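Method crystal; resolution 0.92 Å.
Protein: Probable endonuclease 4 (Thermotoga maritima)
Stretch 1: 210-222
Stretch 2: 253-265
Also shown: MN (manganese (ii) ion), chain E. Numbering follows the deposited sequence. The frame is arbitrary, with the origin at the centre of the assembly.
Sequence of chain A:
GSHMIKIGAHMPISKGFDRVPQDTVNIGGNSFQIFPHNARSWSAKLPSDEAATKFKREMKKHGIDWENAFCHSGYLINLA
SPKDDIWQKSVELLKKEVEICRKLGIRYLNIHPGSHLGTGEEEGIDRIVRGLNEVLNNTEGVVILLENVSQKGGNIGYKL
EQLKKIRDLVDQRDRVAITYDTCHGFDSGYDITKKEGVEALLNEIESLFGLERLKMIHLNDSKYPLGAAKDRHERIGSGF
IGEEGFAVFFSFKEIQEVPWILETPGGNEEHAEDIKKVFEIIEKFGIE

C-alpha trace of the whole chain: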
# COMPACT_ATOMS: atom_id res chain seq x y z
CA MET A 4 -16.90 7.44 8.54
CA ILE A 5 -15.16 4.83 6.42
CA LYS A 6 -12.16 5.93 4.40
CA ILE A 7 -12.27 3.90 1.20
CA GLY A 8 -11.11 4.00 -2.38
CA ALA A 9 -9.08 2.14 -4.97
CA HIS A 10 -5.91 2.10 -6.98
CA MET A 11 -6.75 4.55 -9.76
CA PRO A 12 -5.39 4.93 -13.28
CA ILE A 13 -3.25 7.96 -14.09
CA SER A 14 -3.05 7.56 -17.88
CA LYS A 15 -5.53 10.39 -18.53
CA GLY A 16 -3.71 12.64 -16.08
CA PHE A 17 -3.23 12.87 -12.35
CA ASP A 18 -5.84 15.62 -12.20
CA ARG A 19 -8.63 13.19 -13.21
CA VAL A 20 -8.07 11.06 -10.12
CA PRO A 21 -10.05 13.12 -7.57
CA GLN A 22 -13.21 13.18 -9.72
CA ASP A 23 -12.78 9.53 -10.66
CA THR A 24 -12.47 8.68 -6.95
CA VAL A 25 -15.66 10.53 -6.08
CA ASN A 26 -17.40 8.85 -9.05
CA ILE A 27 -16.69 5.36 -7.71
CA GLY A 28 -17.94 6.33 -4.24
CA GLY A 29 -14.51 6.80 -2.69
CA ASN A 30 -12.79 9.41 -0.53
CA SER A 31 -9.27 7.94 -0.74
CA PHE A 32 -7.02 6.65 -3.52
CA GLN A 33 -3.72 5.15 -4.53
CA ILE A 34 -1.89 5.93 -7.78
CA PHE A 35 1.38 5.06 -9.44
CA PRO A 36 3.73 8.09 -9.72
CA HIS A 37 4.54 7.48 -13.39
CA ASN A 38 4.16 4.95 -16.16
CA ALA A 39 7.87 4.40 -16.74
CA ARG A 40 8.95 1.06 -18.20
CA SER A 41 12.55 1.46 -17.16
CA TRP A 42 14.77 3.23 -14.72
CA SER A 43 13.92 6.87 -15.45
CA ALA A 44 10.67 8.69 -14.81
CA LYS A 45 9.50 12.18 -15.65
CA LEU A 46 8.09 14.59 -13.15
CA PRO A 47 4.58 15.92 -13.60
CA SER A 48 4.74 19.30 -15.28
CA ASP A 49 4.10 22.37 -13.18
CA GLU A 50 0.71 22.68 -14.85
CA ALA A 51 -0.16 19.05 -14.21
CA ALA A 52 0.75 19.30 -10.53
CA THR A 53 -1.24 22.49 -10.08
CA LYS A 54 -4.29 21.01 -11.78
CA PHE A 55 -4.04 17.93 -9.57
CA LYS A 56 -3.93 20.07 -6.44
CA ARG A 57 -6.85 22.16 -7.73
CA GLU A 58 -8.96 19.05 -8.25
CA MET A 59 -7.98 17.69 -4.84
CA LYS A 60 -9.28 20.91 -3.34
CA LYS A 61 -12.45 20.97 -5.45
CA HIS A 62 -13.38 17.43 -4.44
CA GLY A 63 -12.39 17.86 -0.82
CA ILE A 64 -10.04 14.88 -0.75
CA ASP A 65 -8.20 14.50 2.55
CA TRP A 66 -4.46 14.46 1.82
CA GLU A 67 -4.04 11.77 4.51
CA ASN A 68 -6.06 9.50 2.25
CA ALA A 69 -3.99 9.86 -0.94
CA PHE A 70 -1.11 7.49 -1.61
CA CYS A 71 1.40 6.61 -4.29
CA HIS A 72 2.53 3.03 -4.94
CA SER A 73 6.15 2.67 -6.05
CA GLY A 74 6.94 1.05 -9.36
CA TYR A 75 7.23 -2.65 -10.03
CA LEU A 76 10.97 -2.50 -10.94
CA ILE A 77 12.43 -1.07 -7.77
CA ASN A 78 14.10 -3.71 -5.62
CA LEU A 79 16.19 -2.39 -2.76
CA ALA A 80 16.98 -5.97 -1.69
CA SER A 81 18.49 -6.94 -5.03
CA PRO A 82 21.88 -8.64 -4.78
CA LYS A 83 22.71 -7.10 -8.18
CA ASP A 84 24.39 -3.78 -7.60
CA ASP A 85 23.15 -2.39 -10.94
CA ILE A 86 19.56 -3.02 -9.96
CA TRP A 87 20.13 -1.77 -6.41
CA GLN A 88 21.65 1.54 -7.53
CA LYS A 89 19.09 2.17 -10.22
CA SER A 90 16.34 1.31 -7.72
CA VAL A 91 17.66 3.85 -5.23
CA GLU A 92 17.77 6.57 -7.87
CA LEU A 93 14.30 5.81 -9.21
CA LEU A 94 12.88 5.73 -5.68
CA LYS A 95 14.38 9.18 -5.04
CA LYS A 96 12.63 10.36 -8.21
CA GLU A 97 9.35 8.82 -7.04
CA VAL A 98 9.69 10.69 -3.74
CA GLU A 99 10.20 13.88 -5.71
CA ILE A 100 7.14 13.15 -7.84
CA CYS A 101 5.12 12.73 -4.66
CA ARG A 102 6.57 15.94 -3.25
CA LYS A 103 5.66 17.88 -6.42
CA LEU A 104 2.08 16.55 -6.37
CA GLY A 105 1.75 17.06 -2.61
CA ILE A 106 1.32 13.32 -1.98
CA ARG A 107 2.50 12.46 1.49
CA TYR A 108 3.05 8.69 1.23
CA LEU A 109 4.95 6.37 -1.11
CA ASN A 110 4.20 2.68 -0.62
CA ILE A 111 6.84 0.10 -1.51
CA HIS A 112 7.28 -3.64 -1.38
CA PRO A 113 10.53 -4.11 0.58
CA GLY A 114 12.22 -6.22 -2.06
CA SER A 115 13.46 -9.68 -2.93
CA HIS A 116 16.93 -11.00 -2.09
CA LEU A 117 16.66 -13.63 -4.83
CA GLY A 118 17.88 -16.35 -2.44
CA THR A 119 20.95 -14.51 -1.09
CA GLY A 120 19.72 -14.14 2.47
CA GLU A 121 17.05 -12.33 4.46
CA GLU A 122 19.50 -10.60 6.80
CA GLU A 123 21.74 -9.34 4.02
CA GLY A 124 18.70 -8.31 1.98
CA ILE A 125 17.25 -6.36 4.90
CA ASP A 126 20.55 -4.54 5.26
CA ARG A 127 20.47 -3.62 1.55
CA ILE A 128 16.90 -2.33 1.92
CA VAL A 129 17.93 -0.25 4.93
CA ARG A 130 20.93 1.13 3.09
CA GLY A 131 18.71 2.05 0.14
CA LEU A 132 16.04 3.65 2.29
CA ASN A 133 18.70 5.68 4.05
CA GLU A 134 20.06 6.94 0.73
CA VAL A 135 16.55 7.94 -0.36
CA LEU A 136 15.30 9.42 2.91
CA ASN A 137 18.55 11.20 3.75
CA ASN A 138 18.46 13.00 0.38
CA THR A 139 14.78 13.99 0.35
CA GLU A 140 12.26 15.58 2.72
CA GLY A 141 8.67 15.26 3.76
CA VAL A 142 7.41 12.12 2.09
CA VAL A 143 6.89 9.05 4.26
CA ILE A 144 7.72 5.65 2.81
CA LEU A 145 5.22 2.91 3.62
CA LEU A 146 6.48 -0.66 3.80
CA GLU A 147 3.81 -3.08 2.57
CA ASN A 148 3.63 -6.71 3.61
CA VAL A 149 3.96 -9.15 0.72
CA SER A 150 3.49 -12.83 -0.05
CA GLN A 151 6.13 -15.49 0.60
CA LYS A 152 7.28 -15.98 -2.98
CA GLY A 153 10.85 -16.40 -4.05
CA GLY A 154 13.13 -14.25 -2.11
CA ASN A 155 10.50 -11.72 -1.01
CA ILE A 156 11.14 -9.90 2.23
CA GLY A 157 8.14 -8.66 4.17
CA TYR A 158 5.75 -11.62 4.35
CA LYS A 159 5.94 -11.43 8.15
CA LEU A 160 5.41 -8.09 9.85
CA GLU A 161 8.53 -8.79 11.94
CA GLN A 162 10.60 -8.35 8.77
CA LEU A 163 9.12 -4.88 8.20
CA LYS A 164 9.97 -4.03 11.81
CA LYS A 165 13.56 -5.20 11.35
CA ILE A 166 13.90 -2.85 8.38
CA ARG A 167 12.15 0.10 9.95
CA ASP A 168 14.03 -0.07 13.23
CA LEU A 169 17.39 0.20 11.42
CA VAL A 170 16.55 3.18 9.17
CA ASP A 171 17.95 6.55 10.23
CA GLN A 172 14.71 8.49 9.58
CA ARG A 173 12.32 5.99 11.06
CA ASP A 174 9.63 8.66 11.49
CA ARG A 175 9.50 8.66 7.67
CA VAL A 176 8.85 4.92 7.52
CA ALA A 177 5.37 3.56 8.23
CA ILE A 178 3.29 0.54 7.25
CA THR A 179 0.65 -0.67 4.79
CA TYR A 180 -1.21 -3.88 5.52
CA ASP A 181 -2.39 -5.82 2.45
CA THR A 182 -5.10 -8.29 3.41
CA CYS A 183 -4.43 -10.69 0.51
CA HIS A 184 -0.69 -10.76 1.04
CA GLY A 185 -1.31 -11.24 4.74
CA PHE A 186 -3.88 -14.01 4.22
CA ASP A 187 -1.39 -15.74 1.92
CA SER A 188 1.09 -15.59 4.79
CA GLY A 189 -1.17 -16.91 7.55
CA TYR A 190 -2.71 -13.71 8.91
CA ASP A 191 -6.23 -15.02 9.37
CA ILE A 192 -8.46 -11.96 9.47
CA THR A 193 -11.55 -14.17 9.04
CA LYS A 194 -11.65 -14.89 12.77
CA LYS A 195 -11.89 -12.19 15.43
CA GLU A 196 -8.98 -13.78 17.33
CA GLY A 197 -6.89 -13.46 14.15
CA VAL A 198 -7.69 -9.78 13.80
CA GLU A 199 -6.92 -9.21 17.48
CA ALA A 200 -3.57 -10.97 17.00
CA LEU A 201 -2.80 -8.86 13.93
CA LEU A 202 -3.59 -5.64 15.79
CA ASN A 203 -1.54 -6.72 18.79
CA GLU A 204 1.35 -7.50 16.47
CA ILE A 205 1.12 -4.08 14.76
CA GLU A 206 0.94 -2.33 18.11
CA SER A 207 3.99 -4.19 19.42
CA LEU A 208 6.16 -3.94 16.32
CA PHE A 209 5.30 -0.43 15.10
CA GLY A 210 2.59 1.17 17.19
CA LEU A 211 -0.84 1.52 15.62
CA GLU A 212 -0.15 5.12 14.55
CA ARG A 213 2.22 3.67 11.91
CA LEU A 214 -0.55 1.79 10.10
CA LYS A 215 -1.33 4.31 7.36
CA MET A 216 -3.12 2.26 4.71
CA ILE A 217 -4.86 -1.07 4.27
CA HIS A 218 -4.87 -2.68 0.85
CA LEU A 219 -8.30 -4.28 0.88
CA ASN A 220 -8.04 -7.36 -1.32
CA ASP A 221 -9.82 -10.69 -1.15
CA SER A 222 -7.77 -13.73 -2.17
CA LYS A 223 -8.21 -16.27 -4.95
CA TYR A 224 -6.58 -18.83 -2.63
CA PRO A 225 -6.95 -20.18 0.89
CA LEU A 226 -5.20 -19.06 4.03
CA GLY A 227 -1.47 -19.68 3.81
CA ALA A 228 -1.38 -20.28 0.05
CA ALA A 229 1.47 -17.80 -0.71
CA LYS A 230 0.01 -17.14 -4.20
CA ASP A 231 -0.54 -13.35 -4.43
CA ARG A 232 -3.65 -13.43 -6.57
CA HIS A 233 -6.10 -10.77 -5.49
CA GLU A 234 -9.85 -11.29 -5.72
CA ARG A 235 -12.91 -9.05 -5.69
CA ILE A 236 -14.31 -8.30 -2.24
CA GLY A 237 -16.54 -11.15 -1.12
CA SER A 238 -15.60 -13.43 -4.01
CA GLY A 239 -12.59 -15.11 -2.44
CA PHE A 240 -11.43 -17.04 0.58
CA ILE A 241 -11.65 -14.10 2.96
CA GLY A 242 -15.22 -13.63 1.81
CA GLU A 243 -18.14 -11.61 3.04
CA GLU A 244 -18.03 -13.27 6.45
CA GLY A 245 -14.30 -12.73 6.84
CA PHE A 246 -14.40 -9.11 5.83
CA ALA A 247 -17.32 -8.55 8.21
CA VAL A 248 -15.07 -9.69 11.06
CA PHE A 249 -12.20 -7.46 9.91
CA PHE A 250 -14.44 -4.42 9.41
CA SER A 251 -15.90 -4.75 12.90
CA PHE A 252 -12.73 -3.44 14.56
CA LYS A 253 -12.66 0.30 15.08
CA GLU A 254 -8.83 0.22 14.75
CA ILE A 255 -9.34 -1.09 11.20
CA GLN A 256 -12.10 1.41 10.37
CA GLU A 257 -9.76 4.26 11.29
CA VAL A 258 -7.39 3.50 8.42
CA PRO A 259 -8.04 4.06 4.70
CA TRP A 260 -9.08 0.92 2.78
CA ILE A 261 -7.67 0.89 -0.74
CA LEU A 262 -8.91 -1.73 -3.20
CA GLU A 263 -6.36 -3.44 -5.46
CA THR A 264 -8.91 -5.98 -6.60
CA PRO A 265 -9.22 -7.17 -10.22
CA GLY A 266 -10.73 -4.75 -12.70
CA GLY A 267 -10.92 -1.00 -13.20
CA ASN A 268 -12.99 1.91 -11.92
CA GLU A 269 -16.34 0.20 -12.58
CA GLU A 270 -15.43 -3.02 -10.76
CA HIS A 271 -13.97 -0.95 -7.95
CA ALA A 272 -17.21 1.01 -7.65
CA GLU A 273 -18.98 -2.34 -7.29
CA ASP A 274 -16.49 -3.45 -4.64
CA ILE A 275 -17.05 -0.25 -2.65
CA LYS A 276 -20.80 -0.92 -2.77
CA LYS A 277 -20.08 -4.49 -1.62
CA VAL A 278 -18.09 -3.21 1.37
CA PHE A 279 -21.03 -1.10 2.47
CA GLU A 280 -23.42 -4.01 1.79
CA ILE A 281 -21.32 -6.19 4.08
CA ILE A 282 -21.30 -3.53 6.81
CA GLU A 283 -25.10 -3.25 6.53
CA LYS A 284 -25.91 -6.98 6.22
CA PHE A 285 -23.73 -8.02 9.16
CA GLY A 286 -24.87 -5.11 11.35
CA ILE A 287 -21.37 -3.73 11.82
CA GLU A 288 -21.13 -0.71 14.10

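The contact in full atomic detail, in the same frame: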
# COMPACT_ATOMS: atom_id res chain seq x y z
N GLY A 210 3.57 0.25 16.66
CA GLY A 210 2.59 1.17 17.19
C GLY A 210 1.52 1.37 16.13
O GLY A 210 1.80 1.55 14.94
N LEU A 211 0.26 1.41 16.56
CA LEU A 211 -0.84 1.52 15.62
C LEU A 211 -0.82 2.81 14.79
O LEU A 211 -1.33 2.83 13.68
CB LEU A 211 -2.19 1.37 16.33
CG LEU A 211 -2.65 -0.08 16.46
CD1 LEU A 211 -3.84 -0.15 17.38
CD2 LEU A 211 -3.00 -0.66 15.10
N GLU A 212 -0.23 3.88 15.31
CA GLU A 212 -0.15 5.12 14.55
C GLU A 212 0.59 4.92 13.22
O GLU A 212 0.37 5.69 12.27
CB GLU A 212 0.54 6.21 15.38
CG GLU A 212 0.69 7.54 14.67
CD GLU A 212 1.90 7.59 13.78
OE1 GLU A 212 2.81 6.76 13.97
OE2 GLU A 212 1.96 8.50 12.91
N ARG A 213 1.46 3.92 13.13
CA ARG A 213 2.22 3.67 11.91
C ARG A 213 1.44 2.94 10.83
O ARG A 213 1.94 2.82 9.71
CB ARG A 213 3.52 2.93 12.22
CG ARG A 213 4.55 3.72 13.02
CD ARG A 213 5.29 4.74 12.18
NE ARG A 213 4.57 5.97 11.99
CZ ARG A 213 5.06 7.02 11.33
NH1 ARG A 213 6.18 6.92 10.64
NH2 ARG A 213 4.38 8.17 11.33
N LEU A 214 0.25 2.43 11.12
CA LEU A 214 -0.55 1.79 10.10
C LEU A 214 -1.30 2.87 9.33
O LEU A 214 -2.29 3.43 9.81
CB LEU A 214 -1.53 0.78 10.72
CG LEU A 214 -2.43 0.07 9.72
CD1 LEU A 214 -1.64 -0.74 8.71
CD2 LEU A 214 -3.44 -0.80 10.46
N LYS A 215 -0.82 3.18 8.13
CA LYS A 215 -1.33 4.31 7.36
C LYS A 215 -2.31 3.95 6.26
O LYS A 215 -3.08 4.80 5.81
CB LYS A 215 -0.18 5.10 6.75
CG LYS A 215 0.77 5.73 7.76
CD LYS A 215 0.09 6.72 8.67
CE LYS A 215 1.09 7.33 9.62
NZ LYS A 215 0.44 8.24 10.60
N MET A 216 -2.28 2.70 5.81
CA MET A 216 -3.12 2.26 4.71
C MET A 216 -3.36 0.77 4.86
O MET A 216 -2.46 0.04 5.28
CB MET A 216 -2.45 2.55 3.37
CG MET A 216 -3.18 1.98 2.15
SD MET A 216 -2.68 2.69 0.55
CE MET A 216 -0.89 2.61 0.63
N ILE A 217 -4.55 0.34 4.48
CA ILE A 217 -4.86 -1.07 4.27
C ILE A 217 -5.16 -1.25 2.79
O ILE A 217 -5.94 -0.50 2.21
CB ILE A 217 -6.06 -1.50 5.13
CG1 ILE A 217 -5.64 -1.51 6.60
CG2 ILE A 217 -6.60 -2.87 4.70
CD1 ILE A 217 -6.79 -1.54 7.57
N HIS A 218 -4.50 -2.24 2.18
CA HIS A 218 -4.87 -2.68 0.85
C HIS A 218 -5.92 -3.77 1.04
O HIS A 218 -5.64 -4.84 1.60
CB HIS A 218 -3.70 -3.20 0.06
CG HIS A 218 -2.75 -2.15 -0.38
ND1 HIS A 218 -1.50 -2.46 -0.88
CD2 HIS A 218 -2.90 -0.80 -0.45
CE1 HIS A 218 -0.93 -1.32 -1.24
NE2 HIS A 218 -1.75 -0.31 -0.99
N LEU A 219 -7.14 -3.45 0.63
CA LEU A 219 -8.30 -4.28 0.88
C LEU A 219 -8.53 -5.15 -0.35
O LEU A 219 -9.10 -4.74 -1.35
CB LEU A 219 -9.52 -3.39 1.17
CG LEU A 219 -10.64 -4.16 1.85
CD1 LEU A 219 -10.31 -4.38 3.34
CD2 LEU A 219 -11.97 -3.45 1.68
N ASN A 220 -8.03 -6.38 -0.24
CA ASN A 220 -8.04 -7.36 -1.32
C ASN A 220 -8.54 -8.70 -0.79
O ASN A 220 -8.03 -9.20 0.21
CB ASN A 220 -6.61 -7.58 -1.83
CG ASN A 220 -6.02 -6.34 -2.47
OD1 ASN A 220 -6.69 -5.68 -3.28
ND2 ASN A 220 -4.78 -6.04 -2.13
N ASP A 221 -9.53 -9.29 -1.45
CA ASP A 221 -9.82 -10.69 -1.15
C ASP A 221 -8.70 -11.51 -1.82
O ASP A 221 -7.81 -10.97 -2.48
CB ASP A 221 -11.25 -11.04 -1.63
CG ASP A 221 -11.93 -12.13 -0.81
OD1 ASP A 221 -11.23 -13.05 -0.35
OD2 ASP A 221 -13.18 -12.06 -0.67
N SER A 222 -8.76 -12.82 -1.62
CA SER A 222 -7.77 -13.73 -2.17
C SER A 222 -8.42 -14.82 -3.01
O SER A 222 -9.43 -15.40 -2.62
CB SER A 222 -6.95 -14.39 -1.07
OG SER A 222 -5.99 -15.24 -1.69
N LYS A 253 -12.80 -1.13 15.26
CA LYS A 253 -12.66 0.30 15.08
C LYS A 253 -11.22 0.69 14.65
O LYS A 253 -11.05 1.63 13.88
CB LYS A 253 -13.08 1.05 16.34
CG LYS A 253 -14.59 1.06 16.56
CD LYS A 253 -15.30 1.88 15.48
CE LYS A 253 -16.79 2.03 15.77
NZ LYS A 253 -17.54 2.44 14.56
N GLU A 254 -10.22 -0.04 15.13
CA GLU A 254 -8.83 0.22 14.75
C GLU A 254 -8.66 0.08 13.23
O GLU A 254 -7.87 0.81 12.62
CB GLU A 254 -7.87 -0.74 15.46
CG GLU A 254 -7.83 -0.59 16.97
CD GLU A 254 -8.82 -1.47 17.70
OE1 GLU A 254 -9.81 -1.96 17.10
OE2 GLU A 254 -8.61 -1.68 18.91
N ILE A 255 -9.38 -0.86 12.64
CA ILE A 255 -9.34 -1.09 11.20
C ILE A 255 -10.12 -0.01 10.45
O ILE A 255 -9.66 0.53 9.45
CB ILE A 255 -9.85 -2.51 10.89
CG1 ILE A 255 -8.92 -3.57 11.53
CG2 ILE A 255 -10.00 -2.73 9.40
CD1 ILE A 255 -7.50 -3.55 11.04
N GLN A 256 -11.29 0.35 10.97
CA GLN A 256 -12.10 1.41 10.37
C GLN A 256 -11.39 2.76 10.33
O GLN A 256 -11.72 3.61 9.51
CB GLN A 256 -13.42 1.59 11.12
CG GLN A 256 -14.34 0.38 11.03
CD GLN A 256 -15.60 0.58 11.84
OE1 GLN A 256 -15.99 1.71 12.13
NE2 GLN A 256 -16.23 -0.51 12.23
N GLU A 257 -10.45 2.98 11.24
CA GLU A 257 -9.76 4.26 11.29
C GLU A 257 -8.78 4.49 10.15
O GLU A 257 -8.35 5.62 9.92
CB GLU A 257 -9.05 4.42 12.64
CG GLU A 257 -10.00 4.76 13.78
CD GLU A 257 -10.67 6.13 13.64
OE1 GLU A 257 -11.31 6.39 12.60
OE2 GLU A 257 -10.55 6.95 14.57
N VAL A 258 -8.44 3.44 9.42
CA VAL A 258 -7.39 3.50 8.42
C VAL A 258 -8.02 3.44 7.03
O VAL A 258 -8.96 2.68 6.83
CB VAL A 258 -6.44 2.30 8.62
CG1 VAL A 258 -5.34 2.31 7.57
CG2 VAL A 258 -5.85 2.33 10.02
N PRO A 259 -7.50 4.21 6.05
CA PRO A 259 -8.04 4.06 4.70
C PRO A 259 -7.91 2.65 4.12
O PRO A 259 -6.88 2.01 4.27
CB PRO A 259 -7.22 5.07 3.87
CG PRO A 259 -6.78 6.09 4.86
CD PRO A 259 -6.51 5.29 6.13
N TRP A 260 -8.98 2.22 3.47
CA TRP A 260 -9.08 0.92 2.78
C TRP A 260 -8.99 1.18 1.29
O TRP A 260 -9.86 1.83 0.72
CB TRP A 260 -10.42 0.24 3.09
CG TRP A 260 -10.66 -0.01 4.54
CD1 TRP A 260 -9.77 0.08 5.56
CD2 TRP A 260 -11.92 -0.38 5.14
NE1 TRP A 260 -10.40 -0.20 6.75
CE2 TRP A 260 -11.72 -0.48 6.51
CE3 TRP A 260 -13.21 -0.61 4.63
CZ2 TRP A 260 -12.75 -0.79 7.41
CZ3 TRP A 260 -14.22 -0.93 5.51
CH2 TRP A 260 -13.98 -1.02 6.88
N ILE A 261 -7.94 0.66 0.66
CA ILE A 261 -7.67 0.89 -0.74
C ILE A 261 -7.75 -0.44 -1.48
O ILE A 261 -6.97 -1.35 -1.25
CB ILE A 261 -6.28 1.52 -0.94
CG1 ILE A 261 -6.20 2.90 -0.30
CG2 ILE A 261 -5.92 1.55 -2.42
CD1 ILE A 261 -7.12 3.94 -0.89
N LEU A 262 -8.72 -0.54 -2.38
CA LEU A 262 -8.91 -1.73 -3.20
C LEU A 262 -7.83 -1.86 -4.26
O LEU A 262 -7.57 -0.92 -5.00
CB LEU A 262 -10.25 -1.64 -3.91
CG LEU A 262 -11.49 -1.57 -3.03
CD1 LEU A 262 -12.64 -1.01 -3.84
CD2 LEU A 262 -11.83 -2.92 -2.48
N GLU A 263 -7.25 -3.06 -4.35
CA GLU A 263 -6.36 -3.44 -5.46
C GLU A 263 -6.92 -4.71 -6.10
O GLU A 263 -6.19 -5.59 -6.54
CB GLU A 263 -4.93 -3.64 -5.03
CG GLU A 263 -4.32 -2.51 -4.23
CD GLU A 263 -2.94 -2.86 -3.78
OE1 GLU A 263 -2.82 -3.92 -3.08
OE2 GLU A 263 -1.98 -2.14 -4.10
N THR A 264 -8.23 -4.79 -6.15
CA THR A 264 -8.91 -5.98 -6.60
C THR A 264 -8.96 -5.96 -8.13
O THR A 264 -8.74 -4.92 -8.76
CB THR A 264 -10.30 -6.04 -5.99
OG1 THR A 264 -10.94 -4.80 -6.27
CG2 THR A 264 -10.25 -6.25 -4.49
N PRO A 265 -9.22 -7.12 -8.75
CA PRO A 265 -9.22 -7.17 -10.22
C PRO A 265 -10.22 -6.19 -10.83
O PRO A 265 -11.31 -5.95 -10.29
CB PRO A 265 -9.65 -8.60 -10.51
CG PRO A 265 -9.18 -9.37 -9.33
CD PRO A 265 -9.36 -8.45 -8.15
MN MN E . -1.06 -4.34 -2.00
O HOH W 1 0.07 -4.07 -3.57

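Parallel strands, paired through Ile 217 with Trp 260 and His 218 with Ile 261, join the two stretches, which together bury 810 Å² (both sides summed). Three backbone hydrogen bonds zip them together: Ile 217 N to Pro 259 O (2.9 Å), Ile 261 N to Ile 217 O (2.8 Å) and Leu 219 N to Ile 261 O (2.8 Å). Ile 217 and Ile 261 thus each spend both N and O on the other stretch. The ladder then fails: Leu 219 O lies 3.9 Å from Glu 263 N and is buried without a polar partner; in the other stretch its closest approaches are to carbons, Leu 262 CD2 and, as a CA-H...O contact, Leu 262 CA, each 3.5 Å from Leu 219 O. Glu 263 N turns instead to the side chain of Asn 220, donating to OD1 (2.9 Å), while Asn 220 ND2 donates to Glu 263 OE1 (3.0 Å); an amide suits this place because it offers both an acceptor and a donor. Glu 263 OE1 also binds manganese at 2.1 Å and His 218 ND1 binds it at 2.2 Å, so the 3.0 Å between His 218 ND1 and Glu 263 OE1 reflects shared coordination, not a hydrogen bond. On the opposite sheet face from His 218 and Ile 261, Ile 217 packs its CD1 against Ile 255 CG2 (3.9 Å) and Trp 260 CD1 (3.9 Å). Trp 260 NE1, buried among these apolar groups, is satisfied by Ile 255 O (2.9 Å).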